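Local coordinates for type-iv like pilin ttha1222 (Thermus thermophilus, PDB 5G2F), which is a type IV pilin-like protein linked to natural competence and probably to DNA uptake, here as its soluble domain without the N-terminal segment, at residues A[54-66]-A[71-83]. Sequence-based numbering, arbitrary orientation.
Sequences YLNALDYVIEASL and LKKVVYKSSDGTL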
ATOM      1  N   TYR A  54      -0.862 -11.952  -3.381  1.00 28.18           N
ATOM      2  CA  TYR A  54      -0.060 -12.507  -4.474  1.00 28.42           C
ATOM      3  C   TYR A  54       0.217 -13.991  -4.235  1.00 28.97           C
ATOM      4  O   TYR A  54       0.786 -14.361  -3.204  1.00 29.37           O
ATOM      5  CB  TYR A  54       1.242 -11.691  -4.638  1.00 29.06           C
ATOM      6  CG  TYR A  54       0.985 -10.223  -4.855  1.00 26.62           C
ATOM      7  CD1 TYR A  54       0.757  -9.330  -3.768  1.00 30.97           C
ATOM      8  CD2 TYR A  54       0.859  -9.719  -6.126  1.00 28.31           C
ATOM      9  CE1 TYR A  54       0.472  -7.983  -3.976  1.00 29.04           C
ATOM     10  CE2 TYR A  54       0.590  -8.382  -6.350  1.00 28.70           C
ATOM     11  CZ  TYR A  54       0.399  -7.508  -5.287  1.00 30.78           C
ATOM     12  OH  TYR A  54       0.098  -6.188  -5.518  1.00 30.09           O
ATOM     13  N   LEU A  55      -0.240 -14.844  -5.168  1.00 26.57           N
ATOM     14  CA  LEU A  55      -0.102 -16.269  -5.061  1.00 28.08           C
ATOM     15  C   LEU A  55       1.239 -16.727  -5.570  1.00 28.47           C
ATOM     16  O   LEU A  55       1.684 -17.825  -5.255  1.00 30.85           O
ATOM     17  CB  LEU A  55      -1.209 -16.986  -5.860  1.00 29.44           C
ATOM     18  CG  LEU A  55      -2.626 -16.627  -5.393  1.00 31.75           C
ATOM     19  CD1 LEU A  55      -3.631 -17.229  -6.367  1.00 35.38           C
ATOM     20  CD2 LEU A  55      -2.895 -17.045  -3.968  1.00 34.58           C
ATOM     21  N   ASN A  56       1.851 -15.884  -6.384  1.00 27.75           N
ATOM     22  CA  ASN A  56       3.193 -16.097  -6.922  1.00 28.36           C
ATOM     23  C   ASN A  56       3.571 -14.751  -7.566  1.00 28.58           C
ATOM     24  O   ASN A  56       2.856 -13.764  -7.374  1.00 29.08           O
ATOM     25  CB  ASN A  56       3.193 -17.288  -7.875  1.00 27.34           C
ATOM     26  CG  ASN A  56       2.146 -17.164  -8.971  1.00 26.54           C
ATOM     27  OD1 ASN A  56       2.227 -16.305  -9.832  1.00 25.83           O
ATOM     28  ND2 ASN A  56       1.139 -18.062  -8.945  1.00 26.53           N
ATOM     29  N   ALA A  57       4.635 -14.689  -8.346  1.00 28.93           N
ATOM     30  CA  ALA A  57       5.043 -13.401  -8.962  1.00 28.64           C
ATOM     31  C   ALA A  57       4.104 -12.913 -10.048  1.00 25.77           C
ATOM     32  O   ALA A  57       4.161 -11.768 -10.443  1.00 25.77           O
ATOM     33  CB  ALA A  57       6.451 -13.546  -9.530  1.00 30.20           C
ATOM     34  N   LEU A  58       3.276 -13.814 -10.597  1.00 25.69           N
ATOM     35  CA  LEU A  58       2.391 -13.422 -11.673  1.00 24.45           C
ATOM     36  C   LEU A  58       0.930 -13.203 -11.240  1.00 25.33           C
ATOM     37  O   LEU A  58       0.282 -12.342 -11.795  1.00 28.49           O
ATOM     38  CB  LEU A  58       2.352 -14.473 -12.778  1.00 25.90           C
ATOM     39  CG  LEU A  58       3.623 -14.758 -13.586  1.00 26.48           C
ATOM     40  CD1 LEU A  58       3.314 -15.863 -14.599  1.00 27.62           C
ATOM     41  CD2 LEU A  58       4.100 -13.500 -14.249  1.00 26.51           C
ATOM     42  N   ASP A  59       0.437 -13.992 -10.305  1.00 24.94           N
ATOM     43  CA  ASP A  59      -1.000 -14.130 -10.076  1.00 25.69           C
ATOM     44  C   ASP A  59      -1.398 -13.469  -8.760  1.00 26.25           C
ATOM     45  O   ASP A  59      -0.769 -13.652  -7.752  1.00 27.42           O
ATOM     46  CB  ASP A  59      -1.453 -15.627 -10.007  1.00 25.25           C
ATOM     47  CG  ASP A  59      -1.126 -16.431 -11.247  1.00 27.69           C
ATOM     48  OD1 ASP A  59      -1.147 -15.880 -12.392  1.00 25.59           O
ATOM     49  OD2 ASP A  59      -0.873 -17.645 -11.035  1.00 26.47           O
ATOM     50  N   TYR A  60      -2.504 -12.743  -8.797  1.00 26.30           N
ATOM     51  CA  TYR A  60      -3.024 -12.094  -7.608  1.00 26.18           C
ATOM     52  C   TYR A  60      -4.524 -12.315  -7.483  1.00 26.69           C
ATOM     53  O   TYR A  60      -5.216 -12.651  -8.467  1.00 22.53           O
ATOM     54  CB  TYR A  60      -2.732 -10.563  -7.614  1.00 24.13           C
ATOM     55  CG  TYR A  60      -3.215  -9.831  -8.814  1.00 23.66           C
ATOM     56  CD1 TYR A  60      -4.519  -9.341  -8.894  1.00 25.23           C
ATOM     57  CD2 TYR A  60      -2.416  -9.679  -9.923  1.00 25.29           C
ATOM     58  CE1 TYR A  60      -4.973  -8.695 -10.025  1.00 24.01           C
ATOM     59  CE2 TYR A  60      -2.862  -9.003 -11.047  1.00 23.54           C
ATOM     60  CZ  TYR A  60      -4.127  -8.509 -11.091  1.00 23.33           C
ATOM     61  OH  TYR A  60      -4.619  -7.926 -12.245  1.00 24.69           O
ATOM     62  N   VAL A  61      -5.015 -12.042  -6.266  1.00 25.83           N
ATOM     63  CA  VAL A  61      -6.407 -12.070  -5.963  1.00 25.79           C
ATOM     64  C   VAL A  61      -6.738 -10.793  -5.223  1.00 27.63           C
ATOM     65  O   VAL A  61      -6.056 -10.453  -4.237  1.00 28.51           O
ATOM     66  CB  VAL A  61      -6.770 -13.268  -5.055  1.00 25.50           C
ATOM     67  CG1 VAL A  61      -8.272 -13.337  -4.841  1.00 27.32           C
ATOM     68  CG2 VAL A  61      -6.313 -14.566  -5.692  1.00 26.18           C
ATOM     69  N   ILE A  62      -7.749 -10.090  -5.706  1.00 26.19           N
ATOM     70  CA  ILE A  62      -8.247  -8.905  -5.013  1.00 29.02           C
ATOM     71  C   ILE A  62      -9.527  -9.275  -4.293  1.00 29.88           C
ATOM     72  O   ILE A  62     -10.444  -9.835  -4.912  1.00 29.52           O
ATOM     73  CB  ILE A  62      -8.574  -7.763  -6.015  1.00 28.83           C
ATOM     74  CG1 ILE A  62      -7.332  -7.411  -6.844  1.00 28.35           C
ATOM     75  CG2 ILE A  62      -9.120  -6.558  -5.290  1.00 31.27           C
ATOM     76  CD1 ILE A  62      -7.646  -6.663  -8.126  1.00 29.32           C
ATOM     77  N   GLU A  63      -9.618  -8.923  -3.022  1.00 30.03           N
ATOM     78  CA  GLU A  63     -10.831  -9.131  -2.229  1.00 33.05           C
ATOM     79  C   GLU A  63     -11.313  -7.820  -1.714  1.00 35.70           C
ATOM     80  O   GLU A  63     -10.531  -7.083  -1.089  1.00 35.77           O
ATOM     81  CB  GLU A  63     -10.531  -9.989  -1.015  1.00 35.51           C
ATOM     82  CG  GLU A  63     -10.199 -11.431  -1.307  1.00 36.34           C
ATOM     83  CD  GLU A  63      -9.704 -12.113  -0.052  1.00 40.51           C
ATOM     84  OE1 GLU A  63     -10.555 -12.599   0.743  1.00 42.52           O
ATOM     85  OE2 GLU A  63      -8.466 -12.107   0.177  1.00 41.68           O
ATOM     86  N   ALA A  64     -12.542  -7.485  -2.030  1.00 35.02           N
ATOM     87  CA  ALA A  64     -13.109  -6.241  -1.550  1.00 38.02           C
ATOM     88  C   ALA A  64     -14.415  -6.511  -0.813  1.00 38.68           C
ATOM     89  O   ALA A  64     -15.222  -7.315  -1.270  1.00 40.34           O
ATOM     90  CB  ALA A  64     -13.325  -5.295  -2.707  1.00 37.68           C
ATOM     91  N   SER A  65     -14.594  -5.851   0.332  1.00 41.01           N
ATOM     92  CA  SER A  65     -15.825  -5.917   1.081  1.00 42.44           C
ATOM     93  C   SER A  65     -16.616  -4.706   0.775  1.00 44.43           C
ATOM     94  O   SER A  65     -16.050  -3.595   0.744  1.00 42.44           O
ATOM     95  CB  SER A  65     -15.573  -5.962   2.577  1.00 45.04           C
ATOM     96  OG  SER A  65     -14.728  -7.037   2.882  1.00 43.95           O
ATOM     97  N   LEU A  66     -17.919  -4.914   0.558  1.00 45.73           N
ATOM     98  CA  LEU A  66     -18.818  -3.846   0.209  1.00 49.99           C
ATOM     99  C   LEU A  66     -19.884  -3.700   1.283  1.00 55.43           C
ATOM    100  O   LEU A  66     -20.402  -4.683   1.828  1.00 57.58           O
ATOM    101  CB  LEU A  66     -19.518  -4.134  -1.118  1.00 49.41           C
ATOM    102  CG  LEU A  66     -18.646  -4.570  -2.289  1.00 48.68           C
ATOM    103  CD1 LEU A  66     -19.489  -4.788  -3.534  1.00 49.43           C
ATOM    104  CD2 LEU A  66     -17.558  -3.530  -2.538  1.00 46.68           C
ATOM    105  N   LEU A  71     -24.206  -7.681  -3.001  1.00 70.05           N
ATOM    106  CA  LEU A  71     -23.308  -8.689  -2.414  1.00 69.46           C
ATOM    107  C   LEU A  71     -22.404  -8.020  -1.369  1.00 65.21           C
ATOM    108  O   LEU A  71     -22.209  -6.814  -1.391  1.00 62.27           O
ATOM    109  CB  LEU A  71     -22.433  -9.407  -3.469  1.00 70.68           C
ATOM    110  CG  LEU A  71     -22.780 -10.699  -4.188  1.00 75.46           C
ATOM    111  CD1 LEU A  71     -24.068 -10.550  -4.966  1.00 79.72           C
ATOM    112  CD2 LEU A  71     -21.630 -11.084  -5.111  1.00 72.36           C
ATOM    113  N   LYS A  72     -21.826  -8.824  -0.489  1.00 62.54           N
ATOM    114  CA  LYS A  72     -21.015  -8.338   0.613  1.00 65.99           C
ATOM    115  C   LYS A  72     -19.528  -8.326   0.226  1.00 58.27           C
ATOM    116  O   LYS A  72     -18.781  -7.456   0.634  1.00 56.08           O
ATOM    117  CB  LYS A  72     -21.212  -9.238   1.843  1.00 74.89           C
ATOM    118  CG  LYS A  72     -20.324  -8.900   3.042  1.00 85.06           C
ATOM    119  CD  LYS A  72     -20.494  -7.439   3.455  1.00 95.90           C
ATOM    120  CE  LYS A  72     -19.652  -7.039   4.658  1.00101.50           C
ATOM    121  NZ  LYS A  72     -20.016  -5.656   5.074  1.00107.89           N
ATOM    122  N   LYS A  73     -19.119  -9.312  -0.544  1.00 53.99           N
ATOM    123  CA  LYS A  73     -17.722  -9.458  -0.924  1.00 54.70           C
ATOM    124  C   LYS A  73     -17.604  -9.685  -2.439  1.00 48.55           C
ATOM    125  O   LYS A  73     -18.403 -10.411  -3.039  1.00 46.84           O
ATOM    126  CB  LYS A  73     -17.128 -10.641  -0.166  1.00 58.89           C
ATOM    127  CG  LYS A  73     -15.620 -10.578  -0.062  1.00 62.63           C
ATOM    128  CD  LYS A  73     -15.044 -11.798   0.641  1.00 65.18           C
ATOM    129  CE  LYS A  73     -13.525 -11.771   0.615  1.00 63.52           C
ATOM    130  NZ  LYS A  73     -12.916 -12.872   1.403  1.00 64.76           N
ATOM    131  N   VAL A  74     -16.636  -9.043  -3.068  1.00 43.30           N
ATOM    132  CA  VAL A  74     -16.303  -9.385  -4.429  1.00 41.87           C
ATOM    133  C   VAL A  74     -14.851  -9.821  -4.513  1.00 39.02           C
ATOM    134  O   VAL A  74     -13.982  -9.294  -3.803  1.00 38.57           O
ATOM    135  CB  VAL A  74     -16.584  -8.299  -5.452  1.00 44.73           C
ATOM    136  CG1 VAL A  74     -18.089  -8.083  -5.536  1.00 48.51           C
ATOM    137  CG2 VAL A  74     -15.868  -7.024  -5.110  1.00 45.63           C
ATOM    138  N   VAL A  75     -14.598 -10.795  -5.393  1.00 35.59           N
ATOM    139  CA  VAL A  75     -13.275 -11.368  -5.539  1.00 34.06           C
ATOM    140  C   VAL A  75     -12.889 -11.423  -7.024  1.00 32.27           C
ATOM    141  O   VAL A  75     -13.643 -11.947  -7.844  1.00 31.29           O
ATOM    142  CB  VAL A  75     -13.263 -12.785  -4.943  1.00 35.75           C
ATOM    143  CG1 VAL A  75     -11.896 -13.430  -5.066  1.00 35.01           C
ATOM    144  CG2 VAL A  75     -13.703 -12.758  -3.507  1.00 37.82           C
ATOM    145  N   TYR A  76     -11.731 -10.846  -7.365  1.00 29.09           N
ATOM    146  CA  TYR A  76     -11.141 -10.921  -8.700  1.00 27.49           C
ATOM    147  C   TYR A  76      -9.915 -11.790  -8.642  1.00 25.85           C
ATOM    148  O   TYR A  76      -9.063 -11.589  -7.779  1.00 26.18           O
ATOM    149  CB  TYR A  76     -10.756  -9.542  -9.241  1.00 28.37           C
ATOM    150  CG  TYR A  76     -10.147  -9.597 -10.597  1.00 28.04           C
ATOM    151  CD1 TYR A  76     -10.916  -9.727 -11.741  1.00 31.05           C
ATOM    152  CD2 TYR A  76      -8.787  -9.624 -10.747  1.00 27.40           C
ATOM    153  CE1 TYR A  76     -10.336  -9.861 -12.992  1.00 31.15           C
ATOM    154  CE2 TYR A  76      -8.199  -9.671 -11.988  1.00 28.64           C
ATOM    155  CZ  TYR A  76      -8.970  -9.788 -13.114  1.00 29.89           C
ATOM    156  OH  TYR A  76      -8.357  -9.921 -14.326  1.00 30.62           O
ATOM    157  N   LYS A  77      -9.801 -12.741  -9.562  1.00 25.43           N
ATOM    158  CA  LYS A  77      -8.617 -13.613  -9.675  1.00 23.65           C
ATOM    159  C   LYS A  77      -7.963 -13.349 -11.020  1.00 25.23           C
ATOM    160  O   LYS A  77      -8.581 -13.598 -12.091  1.00 23.93           O
ATOM    161  CB  LYS A  77      -9.042 -15.113  -9.562  1.00 24.80           C
ATOM    162  CG  LYS A  77      -9.544 -15.443  -8.149  1.00 25.71           C
ATOM    163  CD  LYS A  77     -10.113 -16.858  -8.008  1.00 25.73           C
ATOM    164  CE  LYS A  77     -10.734 -16.994  -6.635  1.00 27.24           C
ATOM    165  NZ  LYS A  77     -11.374 -18.322  -6.414  1.00 28.73           N
ATOM    166  N   SER A  78      -6.725 -12.886 -11.002  1.00 23.81           N
ATOM    167  CA  SER A  78      -6.041 -12.597 -12.257  1.00 24.50           C
ATOM    168  C   SER A  78      -5.758 -13.844 -13.084  1.00 26.34           C
ATOM    169  O   SER A  78      -5.717 -13.752 -14.327  1.00 26.59           O
ATOM    170  CB  SER A  78      -4.721 -11.847 -12.044  1.00 24.73           C
ATOM    171  OG  SER A  78      -3.742 -12.690 -11.424  1.00 23.50           O
ATOM    172  N   SER A  79      -5.632 -15.000 -12.426  1.00 25.73           N
ATOM    173  CA  SER A  79      -5.256 -16.199 -13.144  1.00 27.16           C
ATOM    174  C   SER A  79      -6.337 -16.636 -14.131  1.00 27.08           C
ATOM    175  O   SER A  79      -5.991 -17.122 -15.214  1.00 25.97           O
ATOM    176  CB  SER A  79      -4.924 -17.390 -12.229  1.00 30.23           C
ATOM    177  OG  SER A  79      -6.000 -17.675 -11.320  1.00 36.52           O
ATOM    178  N   ASP A  80      -7.585 -16.490 -13.746  1.00 24.86           N
ATOM    179  CA  ASP A  80      -8.726 -16.909 -14.585  1.00 24.47           C
ATOM    180  C   ASP A  80      -9.606 -15.766 -15.062  1.00 24.77           C
ATOM    181  O   ASP A  80     -10.586 -15.981 -15.807  1.00 25.15           O
ATOM    182  CB  ASP A  80      -9.508 -18.065 -13.948  1.00 25.01           C
ATOM    183  CG  ASP A  80     -10.253 -17.688 -12.691  1.00 26.14           C
ATOM    184  OD1 ASP A  80     -10.318 -16.494 -12.359  1.00 25.22           O
ATOM    185  OD2 ASP A  80     -10.837 -18.635 -12.073  1.00 25.61           O
ATOM    186  N   GLY A  81      -9.263 -14.559 -14.635  1.00 25.56           N
ATOM    187  CA  GLY A  81      -9.997 -13.354 -15.002  1.00 26.04           C
ATOM    188  C   GLY A  81     -11.419 -13.297 -14.521  1.00 26.62           C
ATOM    189  O   GLY A  81     -12.262 -12.580 -15.098  1.00 27.46           O
ATOM    190  N   THR A  82     -11.735 -14.031 -13.460  1.00 26.48           N
ATOM    191  CA  THR A  82     -13.119 -14.093 -12.961  1.00 26.86           C
ATOM    192  C   THR A  82     -13.333 -13.046 -11.868  1.00 29.83           C
ATOM    193  O   THR A  82     -12.411 -12.702 -11.085  1.00 26.22           O
ATOM    194  CB  THR A  82     -13.518 -15.444 -12.337  1.00 27.84           C
ATOM    195  OG1 THR A  82     -12.620 -15.809 -11.268  1.00 27.44           O
ATOM    196  CG2 THR A  82     -13.510 -16.531 -13.393  1.00 28.18           C
ATOM    197  N   LEU A  83     -14.546 -12.527 -11.835  1.00 32.91           N
ATOM    198  CA  LEU A  83     -14.953 -11.520 -10.881  1.00 37.28           C
ATOM    199  C   LEU A  83     -16.308 -11.899 -10.366  1.00 41.64           C
ATOM    200  O   LEU A  83     -17.211 -12.206 -11.154  1.00 45.22           O
ATOM    201  CB  LEU A  83     -15.137 -10.215 -11.621  1.00 42.49           C
ATOM    202  CG  LEU A  83     -15.591  -9.045 -10.755  1.00 46.58           C
ATOM    203  CD1 LEU A  83     -14.489  -8.653  -9.811  1.00 47.32           C
ATOM    204  CD2 LEU A  83     -15.997  -7.885 -11.652  1.00 49.81           C
TER
HETATM  205  O   HOH W   1      -2.355 -13.805 -13.415  1.00 28.39           O
HETATM  206  O   HOH W   2      -5.039 -15.323  -9.576  1.00 24.43           O
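S78 holds Y60 in three ways: its hydroxyl OG takes the place of a backbone carbonyl and accepts from Y60 N at 2.9 Å, nearly straight at 170°; S78 N donates back to Y60 O; and S78 CB lies over one face of the Y60 ring, 3.5 Å from the ring centroid, in a CH-pi contact. The pair closes one end of the antiparallel beta hairpin 60-66/73-77, the middle of the four-stranded sheet that packs on helix 3-19 in this pilin head. With chi1 at 55°, CG of Y60 stands between the backbone N and the carbonyl carbon, folding the ring back over S78. Y60 CE1 also meets the edge of the Y76 ring, 3.9 Å from Y76 CE2, and the Y60 hydroxyl bonds E19 of the helix. Without the ring, as with an alanine here, S78 CB and the edge of Y76 would probably face a gap, and E19 is likely to lose its phenolic partner. Along the hairpin, I62 with Y76 and A64 with V74 are hydrogen-bonded pairs whose side chains share the helix-facing side with L66; L66 CD1 reaches V74 CG1 at 4.1 Å, crossing it at about a right angle. On the other face V61 CG1 touches V75 CG1 at 3.6 Å. Here K73, its chain extended, runs diagonally across to E63, and K73 NZ comes 2.5 Å from E63 OE1, a salt bridge modelled so short that its exact length is doubtful. At the Y60 end one water donates to Y60 O and accepts from S79 N; another joins D59 OD1, at 2.6 Å, to S78 OG, at 2.7 Å.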